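Local coordinates for cytoplasmic export protein 1 (Saccharomyces cerevisiae, PDB 3VWA) that takes part in nuclear tRNA export, binding tRNA and perhaps passing aminoacylated tRNA from export receptors at the nuclear pore to the translation machinery, at residues V261-E266 / V322-I327; P353-R358 / D391-L396; I435-V440 / V474-A479; T502-G507 / I521-Y526. All blocks are in the same frame, centred on the assembly; numbering follows the deposited sequence.

Contact 1: V261-E266 / V322-I327; sequences VMSNLE and VPFLAI
Phe324 and Glu266 bury the most surface where helix 255-271 crosses helix 321-335, the short segments meeting at 66° with their axes 10.5 Å apart at closest approach. The spacing is bridged by long side chains. The CB of Phe324 points past the partner helix, but CG lies beside its own backbone N (chi1 -68°), which swings the ring across so that its tip reaches the backbone and CB of Met262. Phe324 CZ comes within 3.5 Å of CB of Met262, a selenomethionine in the crystal whose chain bends away beyond CG, and lies 3.9 Å from the backbone N of Ser263. Glu266 sets out from the other helix with CG anti to the backbone N and an extended chain that lays its carboxylate beside Phe324 and Pro323. Its OE1 sits at the ring edge, 3.8 Å from Phe324 CE1, with the carboxylate nearly upright to the ring plane. OE2 rests 3.3 Å from Pro323 CB. No hydrogen bond joins the segments; just outside them, OE1 of buried Glu266 forms a salt bridge with Lys320. An alanine at Glu266 would remove the carboxylate, and Lys320 would probably lose this partner while Pro323 and the Phe324 ring edge would be less well packed. The crossing belongs to the all-helical part between the kinase-like domain and the HEAT repeats. Helix 283-303 brings Ile295 to Met262 and Leu292 and Ile296 to Phe324. Phe243 of helix 239-248 also packs on Met262, while Val322 and Leu325 carry the packing onward to helix 355-368.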
loop_
_atom_site.group_PDB
_atom_site.type_symbol
_atom_site.label_atom_id
_atom_site.label_comp_id
_atom_site.label_asym_id
_atom_site.label_seq_id
_atom_site.Cartn_x
_atom_site.Cartn_y
_atom_site.Cartn_z
ATOM N N VAL A 261 -6.076 -2.624 -20.424
ATOM C CA VAL A 261 -5.074 -1.901 -19.625
ATOM C C VAL A 261 -4.753 -2.654 -18.332
ATOM O O VAL A 261 -3.590 -2.858 -17.990
ATOM C CB VAL A 261 -5.571 -0.514 -19.246
ATOM C CG1 VAL A 261 -4.547 0.192 -18.309
ATOM C CG2 VAL A 261 -5.855 0.289 -20.526
HETATM N N MSE A 262 -5.787 -3.067 -17.628
HETATM C CA MSE A 262 -5.602 -3.925 -16.444
HETATM C C MSE A 262 -5.037 -5.279 -16.793
HETATM O O MSE A 262 -4.250 -5.793 -16.056
HETATM C CB MSE A 262 -6.919 -4.085 -15.678
HETATM C CG MSE A 262 -7.383 -2.779 -15.016
HETATM SE SE MSE A 262 -5.945 -1.585 -14.279
HETATM C CE MSE A 262 -4.319 -1.657 -15.274
ATOM N N SER A 263 -5.471 -5.889 -17.893
ATOM C CA SER A 263 -4.807 -7.098 -18.396
ATOM C C SER A 263 -3.319 -6.932 -18.706
ATOM O O SER A 263 -2.485 -7.840 -18.429
ATOM C CB SER A 263 -5.553 -7.611 -19.604
ATOM O OG SER A 263 -6.817 -8.002 -19.094
ATOM N N ASN A 264 -2.976 -5.783 -19.254
ATOM C CA ASN A 264 -1.574 -5.446 -19.472
ATOM C C ASN A 264 -0.852 -5.288 -18.130
ATOM O O ASN A 264 0.280 -5.770 -17.949
ATOM C CB ASN A 264 -1.452 -4.160 -20.286
ATOM C CG ASN A 264 -1.695 -4.411 -21.738
ATOM O OD1 ASN A 264 -1.640 -5.561 -22.170
ATOM N ND2 ASN A 264 -1.944 -3.344 -22.520
ATOM N N LEU A 265 -1.543 -4.672 -17.166
ATOM C CA LEU A 265 -0.964 -4.498 -15.841
ATOM C C LEU A 265 -0.689 -5.853 -15.237
ATOM O O LEU A 265 0.388 -6.077 -14.694
ATOM C CB LEU A 265 -1.864 -3.670 -14.945
ATOM C CG LEU A 265 -1.613 -3.670 -13.418
ATOM C CD1 LEU A 265 -0.213 -3.160 -13.104
ATOM C CD2 LEU A 265 -2.657 -2.785 -12.718
ATOM N N GLU A 266 -1.652 -6.754 -15.336
ATOM C CA GLU A 266 -1.465 -8.085 -14.803
ATOM C C GLU A 266 -0.268 -8.852 -15.399
ATOM O O GLU A 266 0.345 -9.622 -14.690
ATOM C CB GLU A 266 -2.719 -8.938 -15.030
ATOM C CG GLU A 266 -2.665 -10.389 -14.504
ATOM C CD GLU A 266 -3.716 -11.285 -15.189
ATOM O OE1 GLU A 266 -4.534 -10.760 -15.975
ATOM O OE2 GLU A 266 -3.722 -12.515 -14.992
ATOM N N VAL A 322 -9.932 -13.125 -9.609
ATOM C CA VAL A 322 -8.795 -13.645 -8.830
ATOM C C VAL A 322 -7.477 -12.936 -9.156
ATOM O O VAL A 322 -6.817 -12.449 -8.258
ATOM C CB VAL A 322 -8.728 -15.204 -8.930
ATOM C CG1 VAL A 322 -7.496 -15.796 -8.248
ATOM C CG2 VAL A 322 -9.970 -15.792 -8.299
ATOM N N PRO A 323 -7.089 -12.834 -10.446
ATOM C CA PRO A 323 -5.763 -12.193 -10.652
ATOM C C PRO A 323 -5.692 -10.727 -10.250
ATOM O O PRO A 323 -4.734 -10.345 -9.603
ATOM C CB PRO A 323 -5.466 -12.369 -12.148
ATOM C CG PRO A 323 -6.538 -13.276 -12.673
ATOM C CD PRO A 323 -7.679 -13.351 -11.684
ATOM N N PHE A 324 -6.702 -9.918 -10.611
ATOM C CA PHE A 324 -6.712 -8.510 -10.287
ATOM C C PHE A 324 -6.777 -8.314 -8.769
ATOM O O PHE A 324 -6.111 -7.446 -8.232
ATOM C CB PHE A 324 -7.937 -7.748 -10.914
ATOM C CG PHE A 324 -7.914 -7.632 -12.440
ATOM C CD1 PHE A 324 -6.910 -8.221 -13.216
ATOM C CD2 PHE A 324 -8.962 -6.963 -13.104
ATOM C CE1 PHE A 324 -6.884 -8.102 -14.628
ATOM C CE2 PHE A 324 -8.967 -6.844 -14.493
ATOM C CZ PHE A 324 -7.942 -7.432 -15.266
ATOM N N LEU A 325 -7.596 -9.095 -8.085
ATOM C CA LEU A 325 -7.776 -8.884 -6.623
ATOM C C LEU A 325 -6.458 -9.274 -5.956
ATOM O O LEU A 325 -6.076 -8.696 -4.908
ATOM C CB LEU A 325 -8.869 -9.795 -6.122
ATOM C CG LEU A 325 -10.081 -9.377 -5.309
ATOM C CD1 LEU A 325 -10.737 -10.620 -4.715
ATOM C CD2 LEU A 325 -9.789 -8.373 -4.190
ATOM N N ALA A 326 -5.749 -10.250 -6.534
ATOM C CA ALA A 326 -4.425 -10.678 -5.989
ATOM C C ALA A 326 -3.430 -9.516 -6.043
ATOM O O ALA A 326 -2.694 -9.233 -5.065
ATOM C CB ALA A 326 -3.881 -11.937 -6.715
ATOM N N ILE A 327 -3.482 -8.758 -7.128
ATOM C CA ILE A 327 -2.632 -7.597 -7.256
ATOM C C ILE A 327 -2.986 -6.576 -6.215
ATOM O O ILE A 327 -2.113 -5.930 -5.629
ATOM C CB ILE A 327 -2.831 -6.966 -8.633
ATOM C CG1 ILE A 327 -2.815 -8.040 -9.733
ATOM C CG2 ILE A 327 -1.886 -5.838 -8.919
ATOM C CD1 ILE A 327 -1.461 -8.580 -10.079
#

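Contact 2: P353-R358 / D391-L396; sequences PDRQVR and DSDATL
Arg355 NH2 meets Asp391 OD1 at 2.7 Å, tip to tip, in a salt bridge whose hydrogen bond is weak, the N-H...O angle being only 121°. The carboxylate stands almost upright to the guanidinium, and Asp391 OD2 lies over a face of the group, as does Asp393 CB, 3.5 Å from Arg355 NE. The chain of Arg355 bends at chi2 and chi3, bringing its aliphatic part to Leu396, with CD 3.9 Å from Leu396 CD1. Arg358 CG touches the other methyl, Leu396 CD2, at 3.6 Å. Behind this shell, Asp391 OD2 accepts from the backbone N of Asp393 at 3.1 Å, an Asx turn that fixes the carboxylate before Arg355. Asp393 holds the N-cap position of helix 394-407, though its capping oxygen is less surely placed, and Asp354 weakly caps helix 355-368 through Val357 N. An alanine at Arg355 would remove the guanidinium, and the Asp391 carboxylate would probably be held less firmly, with Leu396 losing apolar cover. Arg358 turns its own polar end to the Phe350 carbonyl. The contact thus joins the starts of two helices, the second within the first HEAT repeat; Phe359 and Leu362 of helix 355-368 extend the packing on Leu396, and Val322 of helix 321-335 packs against Val357.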
loop_
_atom_site.group_PDB
_atom_site.type_symbol
_atom_site.label_atom_id
_atom_site.label_comp_id
_atom_site.label_asym_id
_atom_site.label_seq_id
_atom_site.Cartn_x
_atom_site.Cartn_y
_atom_site.Cartn_z
ATOM N N PRO A 353 -19.835 -15.866 -4.821
ATOM C CA PRO A 353 -19.799 -17.293 -4.481
ATOM C C PRO A 353 -18.612 -18.034 -5.109
ATOM O O PRO A 353 -18.520 -19.257 -4.964
ATOM C CB PRO A 353 -21.177 -17.819 -4.960
ATOM C CG PRO A 353 -22.019 -16.584 -5.146
ATOM C CD PRO A 353 -21.052 -15.496 -5.565
ATOM N N ASP A 354 -17.696 -17.311 -5.758
ATOM C CA ASP A 354 -16.518 -17.961 -6.347
ATOM C C ASP A 354 -15.497 -18.536 -5.334
ATOM O O ASP A 354 -14.973 -17.824 -4.509
ATOM C CB ASP A 354 -15.791 -17.045 -7.319
ATOM C CG ASP A 354 -14.993 -17.827 -8.316
ATOM O OD1 ASP A 354 -13.754 -17.774 -8.310
ATOM O OD2 ASP A 354 -15.626 -18.565 -9.083
ATOM N N ARG A 355 -15.209 -19.814 -5.473
ATOM C CA ARG A 355 -14.328 -20.582 -4.594
ATOM C C ARG A 355 -12.883 -20.105 -4.659
ATOM O O ARG A 355 -12.205 -20.008 -3.656
ATOM C CB ARG A 355 -14.358 -22.018 -5.100
ATOM C CG ARG A 355 -14.031 -23.103 -4.111
ATOM C CD ARG A 355 -15.361 -23.617 -3.636
ATOM N NE ARG A 355 -15.838 -24.745 -4.404
ATOM C CZ ARG A 355 -17.098 -25.178 -4.415
ATOM N NH1 ARG A 355 -17.423 -26.226 -5.172
ATOM N NH2 ARG A 355 -18.041 -24.574 -3.692
ATOM N N GLN A 356 -12.407 -19.824 -5.862
ATOM C CA GLN A 356 -11.044 -19.381 -6.054
ATOM C C GLN A 356 -10.788 -17.968 -5.480
ATOM O O GLN A 356 -9.668 -17.628 -5.077
ATOM C CB GLN A 356 -10.729 -19.471 -7.562
ATOM C CG GLN A 356 -10.674 -20.926 -8.067
ATOM C CD GLN A 356 -9.924 -21.892 -7.124
ATOM O OE1 GLN A 356 -8.781 -21.637 -6.695
ATOM N NE2 GLN A 356 -10.566 -23.029 -6.817
ATOM N N VAL A 357 -11.829 -17.143 -5.483
ATOM C CA VAL A 357 -11.797 -15.882 -4.810
ATOM C C VAL A 357 -11.608 -16.086 -3.295
ATOM O O VAL A 357 -10.738 -15.482 -2.679
ATOM C CB VAL A 357 -13.093 -15.055 -5.056
ATOM C CG1 VAL A 357 -13.158 -13.868 -4.120
ATOM C CG2 VAL A 357 -13.152 -14.544 -6.506
ATOM N N ARG A 358 -12.488 -16.888 -2.722
ATOM C CA ARG A 358 -12.504 -17.161 -1.306
ATOM C C ARG A 358 -11.155 -17.783 -0.841
ATOM O O ARG A 358 -10.628 -17.365 0.178
ATOM C CB ARG A 358 -13.683 -18.074 -0.953
ATOM C CG ARG A 358 -13.693 -18.479 0.519
ATOM C CD ARG A 358 -13.914 -17.282 1.442
ATOM N NE ARG A 358 -15.262 -16.711 1.289
ATOM C CZ ARG A 358 -16.386 -17.191 1.847
ATOM N NH1 ARG A 358 -17.558 -16.542 1.673
ATOM N NH2 ARG A 358 -16.340 -18.293 2.609
ATOM N N ASP A 391 -19.252 -25.493 2.722
ATOM C CA ASP A 391 -19.062 -25.600 1.270
ATOM C C ASP A 391 -18.770 -27.059 0.886
ATOM O O ASP A 391 -18.270 -27.821 1.707
ATOM C CB ASP A 391 -17.895 -24.694 0.857
ATOM C CG ASP A 391 -17.761 -24.522 -0.668
ATOM O OD1 ASP A 391 -18.431 -23.655 -1.233
ATOM O OD2 ASP A 391 -16.956 -25.225 -1.296
ATOM N N SER A 392 -19.056 -27.435 -0.374
ATOM C CA SER A 392 -18.965 -28.814 -0.812
ATOM C C SER A 392 -17.556 -29.236 -1.073
ATOM O O SER A 392 -17.262 -30.420 -1.036
ATOM C CB SER A 392 -19.839 -29.075 -2.065
ATOM O OG SER A 392 -19.314 -28.442 -3.234
ATOM N N ASP A 393 -16.683 -28.280 -1.377
ATOM C CA ASP A 393 -15.270 -28.585 -1.635
ATOM C C ASP A 393 -14.561 -28.723 -0.262
ATOM O O ASP A 393 -14.571 -27.797 0.558
ATOM C CB ASP A 393 -14.670 -27.448 -2.474
ATOM C CG ASP A 393 -13.246 -27.719 -2.895
ATOM O OD1 ASP A 393 -12.980 -28.213 -4.032
ATOM O OD2 ASP A 393 -12.354 -27.505 -2.086
ATOM N N ALA A 394 -13.979 -29.890 0.002
ATOM C CA ALA A 394 -13.395 -30.194 1.303
ATOM C C ALA A 394 -12.189 -29.321 1.565
ATOM O O ALA A 394 -11.864 -28.983 2.724
ATOM C CB ALA A 394 -13.013 -31.664 1.380
ATOM N N THR A 395 -11.539 -28.896 0.493
ATOM C CA THR A 395 -10.351 -28.036 0.647
ATOM C C THR A 395 -10.746 -26.601 1.069
ATOM O O THR A 395 -10.023 -25.948 1.888
ATOM C CB THR A 395 -9.433 -28.099 -0.593
ATOM O OG1 THR A 395 -10.227 -27.795 -1.738
ATOM C CG2 THR A 395 -8.934 -29.491 -0.794
ATOM N N LEU A 396 -11.889 -26.104 0.575
ATOM C CA LEU A 396 -12.348 -24.800 1.082
ATOM C C LEU A 396 -12.751 -24.938 2.566
ATOM O O LEU A 396 -12.411 -24.074 3.397
ATOM C CB LEU A 396 -13.505 -24.211 0.276
ATOM C CG LEU A 396 -13.482 -22.717 -0.085
ATOM C CD1 LEU A 396 -14.858 -22.078 -0.044
ATOM C CD2 LEU A 396 -12.498 -21.896 0.736
#

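Contact 3: I435-V440 / V474-A479; sequences IRTWTV and VKPRLA
Segments 435-440 and 474-479 are helical and run almost parallel, 7° apart, with their axes 8.2 Å from each other. They draw closest at Thr437 and Pro476, whose CA atoms are just 4.2 Å apart, consistent with the small Thr437 and Ala479 side chains and the compact proline ring. Thr437 stands over the Lys475-Pro476 step: OG1 lies 3.4 Å from Lys475 CG and equally near Pro476 CG, while CG2, anti to the backbone N, meets the extended lysine chain crosswise, nearest its CG. Arg436 CB touches the far part of the proline ring. One turn on, Val440 puts CG1 in the crowded position between backbone N and carbonyl carbon (chi1 70°), pressing it to 3.4 Å from Ala479 CB, tighter than usual for two carbons. Helices 433-446 and 474-487 of this alpha-solenoid are alternate in sequence yet meet directly; Phe465 of the intervening helix 454-469 also packs on Val440. Between the segments the chemistry is van der Waals throughout, since Thr437 OG1 spends its bond on Val433 O. Close approach here therefore rests on shape, while two salt bridges at the flanks, Lys475 with Glu434 and Arg436 with Asp471, tie the same two helical elements together.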
loop_
_atom_site.group_PDB
_atom_site.type_symbol
_atom_site.label_atom_id
_atom_site.label_comp_id
_atom_site.label_asym_id
_atom_site.label_seq_id
_atom_site.Cartn_x
_atom_site.Cartn_y
_atom_site.Cartn_z
ATOM N N ILE A 435 -10.240 -32.765 7.964
ATOM C CA ILE A 435 -11.064 -31.789 8.621
ATOM C C ILE A 435 -11.371 -32.242 10.015
ATOM O O ILE A 435 -11.316 -31.430 10.940
ATOM C CB ILE A 435 -12.375 -31.511 7.824
ATOM C CG1 ILE A 435 -12.039 -30.822 6.501
ATOM C CG2 ILE A 435 -13.352 -30.639 8.637
ATOM C CD1 ILE A 435 -13.247 -30.548 5.589
ATOM N N ARG A 436 -11.702 -33.529 10.180
ATOM C CA ARG A 436 -11.837 -34.116 11.537
ATOM C C ARG A 436 -10.616 -33.965 12.435
ATOM O O ARG A 436 -10.767 -33.597 13.620
ATOM C CB ARG A 436 -12.359 -35.569 11.526
ATOM C CG ARG A 436 -13.693 -35.680 10.710
ATOM C CD ARG A 436 -14.505 -36.908 11.015
ATOM N NE ARG A 436 -13.715 -38.150 10.884
ATOM C CZ ARG A 436 -13.450 -38.795 9.746
ATOM N NH1 ARG A 436 -12.738 -39.924 9.808
ATOM N NH2 ARG A 436 -13.898 -38.341 8.564
ATOM N N THR A 437 -9.438 -34.250 11.875
ATOM C CA THR A 437 -8.141 -34.141 12.556
ATOM C C THR A 437 -7.927 -32.679 12.999
ATOM O O THR A 437 -7.662 -32.404 14.192
ATOM C CB THR A 437 -6.992 -34.647 11.631
ATOM O OG1 THR A 437 -7.289 -35.984 11.183
ATOM C CG2 THR A 437 -5.609 -34.677 12.341
ATOM N N TRP A 438 -8.082 -31.740 12.065
ATOM C CA TRP A 438 -7.821 -30.333 12.348
ATOM C C TRP A 438 -8.861 -29.736 13.292
ATOM O O TRP A 438 -8.517 -28.862 14.094
ATOM C CB TRP A 438 -7.694 -29.495 11.071
ATOM C CG TRP A 438 -6.294 -29.485 10.535
ATOM C CD1 TRP A 438 -5.756 -30.323 9.568
ATOM C CD2 TRP A 438 -5.181 -28.668 10.988
ATOM N NE1 TRP A 438 -4.425 -30.059 9.368
ATOM C CE2 TRP A 438 -4.010 -29.097 10.204
ATOM C CE3 TRP A 438 -5.018 -27.687 11.962
ATOM C CZ2 TRP A 438 -2.768 -28.515 10.368
ATOM C CZ3 TRP A 438 -3.748 -27.118 12.126
ATOM C CH2 TRP A 438 -2.655 -27.526 11.355
ATOM N N THR A 439 -10.117 -30.183 13.212
ATOM C CA THR A 439 -11.126 -29.645 14.115
ATOM C C THR A 439 -10.759 -29.756 15.593
ATOM O O THR A 439 -10.966 -28.811 16.359
ATOM C CB THR A 439 -12.522 -30.302 13.920
ATOM O OG1 THR A 439 -12.964 -30.066 12.578
ATOM C CG2 THR A 439 -13.563 -29.684 14.909
ATOM N N VAL A 440 -10.225 -30.906 15.994
ATOM C CA VAL A 440 -9.869 -31.078 17.403
ATOM C C VAL A 440 -8.670 -30.175 17.850
ATOM O O VAL A 440 -8.612 -29.704 19.012
ATOM C CB VAL A 440 -9.753 -32.605 17.804
ATOM C CG1 VAL A 440 -8.548 -33.291 17.180
ATOM C CG2 VAL A 440 -9.714 -32.788 19.309
ATOM N N VAL A 474 -7.313 -43.319 12.320
ATOM C CA VAL A 474 -6.250 -43.150 13.306
ATOM C C VAL A 474 -5.832 -41.686 13.476
ATOM O O VAL A 474 -5.481 -41.258 14.580
ATOM C CB VAL A 474 -5.032 -44.061 12.989
ATOM C CG1 VAL A 474 -3.776 -43.714 13.802
ATOM C CG2 VAL A 474 -5.389 -45.508 13.256
ATOM N N LYS A 475 -5.893 -40.895 12.415
ATOM C CA LYS A 475 -5.318 -39.559 12.486
ATOM C C LYS A 475 -5.980 -38.641 13.545
ATOM O O LYS A 475 -5.261 -37.950 14.251
ATOM C CB LYS A 475 -5.247 -38.888 11.111
ATOM C CG LYS A 475 -4.294 -37.687 11.070
ATOM C CD LYS A 475 -4.106 -37.129 9.645
ATOM C CE LYS A 475 -3.006 -36.066 9.601
ATOM N NZ LYS A 475 -2.659 -35.602 8.222
ATOM N N PRO A 476 -7.324 -38.618 13.635
ATOM C CA PRO A 476 -8.026 -37.769 14.618
ATOM C C PRO A 476 -7.869 -38.242 16.066
ATOM O O PRO A 476 -7.916 -37.426 16.995
ATOM C CB PRO A 476 -9.486 -37.832 14.171
ATOM C CG PRO A 476 -9.394 -38.215 12.670
ATOM C CD PRO A 476 -8.268 -39.207 12.659
ATOM N N ARG A 477 -7.616 -39.536 16.247
ATOM C CA ARG A 477 -7.297 -40.084 17.563
ATOM C C ARG A 477 -5.953 -39.552 18.013
ATOM O O ARG A 477 -5.818 -39.004 19.130
ATOM C CB ARG A 477 -7.363 -41.619 17.532
ATOM C CG ARG A 477 -8.586 -42.119 16.756
ATOM C CD ARG A 477 -9.175 -43.390 17.329
ATOM N NE ARG A 477 -8.270 -44.504 17.181
ATOM C CZ ARG A 477 -8.256 -45.323 16.127
ATOM N NH1 ARG A 477 -9.122 -45.157 15.139
ATOM N NH2 ARG A 477 -7.367 -46.298 16.058
ATOM N N LEU A 478 -4.963 -39.638 17.128
ATOM C CA LEU A 478 -3.642 -39.054 17.388
ATOM C C LEU A 478 -3.705 -37.552 17.652
ATOM O O LEU A 478 -2.879 -37.013 18.359
ATOM C CB LEU A 478 -2.751 -39.303 16.177
ATOM C CG LEU A 478 -2.398 -40.775 15.887
ATOM C CD1 LEU A 478 -1.694 -40.855 14.561
ATOM C CD2 LEU A 478 -1.548 -41.421 16.969
ATOM N N ALA A 479 -4.646 -36.864 17.019
ATOM C CA ALA A 479 -4.784 -35.443 17.219
ATOM C C ALA A 479 -5.425 -35.185 18.598
ATOM O O ALA A 479 -5.195 -34.166 19.197
ATOM C CB ALA A 479 -5.657 -34.813 16.120
#

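Contact 4: T502-G507 / I521-Y526; sequences TVIAPG and ILFEEY
This is an apolar helix-to-helix contact inside the second HEAT repeat, a pair of broadly antiparallel helices joined by a short connection. Segment 502-507 lies at the C-terminal part of helix 493-504, and segment 521-526 lies within helix 513-536. Ile504 is the centre of the contact and gives up far more surface than any other residue. Its CB points at the partner helix, and its branches divide three neighbours between them. CG2, anti to the backbone N, goes to Phe523, coming 3.8 Å from CD1 of that ring. CG1, beside the backbone N (chi1 -64°), passes Leu522, whose CD1 methyl lies 3.8 Å away. The Phe523 side chain sets out past segment 502-507, but its ring comes back toward it and also receives the methyl of Ala505, with Ala505 CB 3.9 Å from Phe523 CE1. No hydrogen bond crosses between the segments. The preceding helix 474-487 completes the core: Leu484 packs on both Ile504 and Leu522, and its carbonyl takes the hydrogen bond of the Tyr526 hydroxyl, which ties that ring to the neighbouring helix and probably restricts its movement. Ile496 and Ile500, earlier on helix 493-504, also touch Tyr526. Against this held ring the isoleucine chain, extended at chi2, drives its terminal methyl straight down in a CH-pi contact: Ile504 CD1 sits 3.5 Å from the centroid of the Tyr526 ring, 12° off the ring normal.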
loop_
_atom_site.group_PDB
_atom_site.type_symbol
_atom_site.label_atom_id
_atom_site.label_comp_id
_atom_site.label_asym_id
_atom_site.label_seq_id
_atom_site.Cartn_x
_atom_site.Cartn_y
_atom_site.Cartn_z
ATOM N N THR A 502 -10.402 -40.968 32.525
ATOM C CA THR A 502 -11.242 -41.812 31.712
ATOM C C THR A 502 -11.528 -41.303 30.291
ATOM O O THR A 502 -12.097 -42.036 29.468
ATOM C CB THR A 502 -12.559 -42.168 32.453
ATOM O OG1 THR A 502 -13.152 -40.993 33.024
ATOM C CG2 THR A 502 -12.306 -43.116 33.563
ATOM N N VAL A 503 -11.171 -40.046 29.992
ATOM C CA VAL A 503 -11.078 -39.580 28.598
ATOM C C VAL A 503 -9.792 -40.145 27.953
ATOM O O VAL A 503 -9.799 -40.567 26.808
ATOM C CB VAL A 503 -11.017 -38.035 28.479
ATOM C CG1 VAL A 503 -10.688 -37.666 27.030
ATOM C CG2 VAL A 503 -12.321 -37.354 28.969
ATOM N N ILE A 504 -8.671 -40.085 28.663
ATOM C CA ILE A 504 -7.429 -40.681 28.154
ATOM C C ILE A 504 -7.446 -42.182 28.097
ATOM O O ILE A 504 -7.144 -42.773 27.054
ATOM C CB ILE A 504 -6.218 -40.255 28.964
ATOM C CG1 ILE A 504 -6.027 -38.726 28.805
ATOM C CG2 ILE A 504 -4.974 -41.001 28.459
ATOM C CD1 ILE A 504 -5.209 -38.056 29.871
ATOM N N ALA A 505 -7.827 -42.816 29.191
ATOM C CA ALA A 505 -7.501 -44.221 29.333
ATOM C C ALA A 505 -7.948 -45.193 28.222
ATOM O O ALA A 505 -7.275 -46.167 27.969
ATOM C CB ALA A 505 -7.923 -44.716 30.733
ATOM N N PRO A 506 -9.111 -44.957 27.572
ATOM C CA PRO A 506 -9.513 -45.866 26.498
ATOM C C PRO A 506 -8.496 -46.032 25.354
ATOM O O PRO A 506 -8.441 -47.085 24.690
ATOM C CB PRO A 506 -10.833 -45.243 26.005
ATOM C CG PRO A 506 -11.420 -44.675 27.277
ATOM C CD PRO A 506 -10.227 -44.125 28.044
ATOM N N GLY A 507 -7.719 -44.986 25.100
ATOM C CA GLY A 507 -6.746 -44.985 24.025
ATOM C C GLY A 507 -5.604 -45.962 24.307
ATOM O O GLY A 507 -4.942 -46.459 23.366
ATOM N N ILE A 521 1.967 -42.927 27.288
ATOM C CA ILE A 521 2.931 -41.942 27.721
ATOM C C ILE A 521 2.166 -40.728 28.258
ATOM O O ILE A 521 2.516 -40.154 29.243
ATOM C CB ILE A 521 3.902 -41.590 26.572
ATOM C CG1 ILE A 521 4.765 -42.807 26.175
ATOM C CG2 ILE A 521 4.810 -40.446 26.987
ATOM C CD1 ILE A 521 5.580 -42.619 24.866
ATOM N N LEU A 522 1.077 -40.383 27.600
ATOM C CA LEU A 522 0.228 -39.286 27.995
ATOM C C LEU A 522 -0.417 -39.541 29.335
ATOM O O LEU A 522 -0.376 -38.716 30.247
ATOM C CB LEU A 522 -0.850 -39.211 26.926
ATOM C CG LEU A 522 -1.542 -37.903 26.552
ATOM C CD1 LEU A 522 -3.047 -38.132 26.475
ATOM C CD2 LEU A 522 -1.124 -36.633 27.288
ATOM N N PHE A 523 -1.035 -40.712 29.447
ATOM C CA PHE A 523 -1.631 -41.178 30.674
ATOM C C PHE A 523 -0.712 -41.071 31.880
ATOM O O PHE A 523 -1.138 -40.607 32.962
ATOM C CB PHE A 523 -2.005 -42.649 30.468
ATOM C CG PHE A 523 -2.950 -43.201 31.501
ATOM C CD1 PHE A 523 -4.147 -42.531 31.816
ATOM C CD2 PHE A 523 -2.676 -44.413 32.149
ATOM C CE1 PHE A 523 -5.039 -43.055 32.764
ATOM C CE2 PHE A 523 -3.565 -44.941 33.084
ATOM C CZ PHE A 523 -4.778 -44.274 33.377
ATOM N N GLU A 524 0.527 -41.545 31.731
ATOM C CA GLU A 524 1.488 -41.500 32.862
ATOM C C GLU A 524 1.754 -40.085 33.288
ATOM O O GLU A 524 1.864 -39.775 34.476
ATOM C CB GLU A 524 2.872 -42.062 32.486
ATOM C CG GLU A 524 2.861 -43.328 31.698
ATOM C CD GLU A 524 3.008 -44.550 32.551
ATOM O OE1 GLU A 524 3.706 -45.501 32.095
ATOM O OE2 GLU A 524 2.422 -44.556 33.659
ATOM N N GLU A 525 1.914 -39.213 32.307
ATOM C CA GLU A 525 2.181 -37.824 32.647
ATOM C C GLU A 525 0.971 -37.212 33.436
ATOM O O GLU A 525 1.158 -36.445 34.389
ATOM C CB GLU A 525 2.529 -37.067 31.358
ATOM C CG GLU A 525 2.665 -35.552 31.539
ATOM C CD GLU A 525 2.845 -34.802 30.228
ATOM O OE1 GLU A 525 2.909 -33.544 30.319
ATOM O OE2 GLU A 525 2.952 -35.446 29.125
ATOM N N TYR A 526 -0.266 -37.614 33.102
ATOM C CA TYR A 526 -1.430 -37.086 33.842
ATOM C C TYR A 526 -1.528 -37.714 35.224
ATOM O O TYR A 526 -1.896 -37.047 36.187
ATOM C CB TYR A 526 -2.730 -37.385 33.078
ATOM C CG TYR A 526 -3.170 -36.282 32.122
ATOM C CD1 TYR A 526 -4.254 -35.463 32.436
ATOM C CD2 TYR A 526 -2.537 -36.103 30.897
ATOM C CE1 TYR A 526 -4.688 -34.452 31.547
ATOM C CE2 TYR A 526 -2.951 -35.126 29.991
ATOM C CZ TYR A 526 -4.041 -34.313 30.297
ATOM O OH TYR A 526 -4.427 -33.354 29.385
#

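How the contacts relate
From the N terminus the four contacts follow in series, none nested in or crossing another. Contact 1 comes after the kinase-like part and closes a span of 55 residues; contacts 2 and 3 close spans of 32 and 33, each across an intervening helix, and contact 4 only 13, within one repeat. Consecutive contacts share a continuous helical stack: contact 1 touches contact 2 where Val322 packs on the backbone around Val357, and contact 2 meets contact 3 where the Ala394 carbonyl abuts Ile435. Contacts 3 and 4 do not touch, their nearest atoms being about 7 Å apart, but helix 474-487 serves both, and helix 513-536 ends the modelled solenoid.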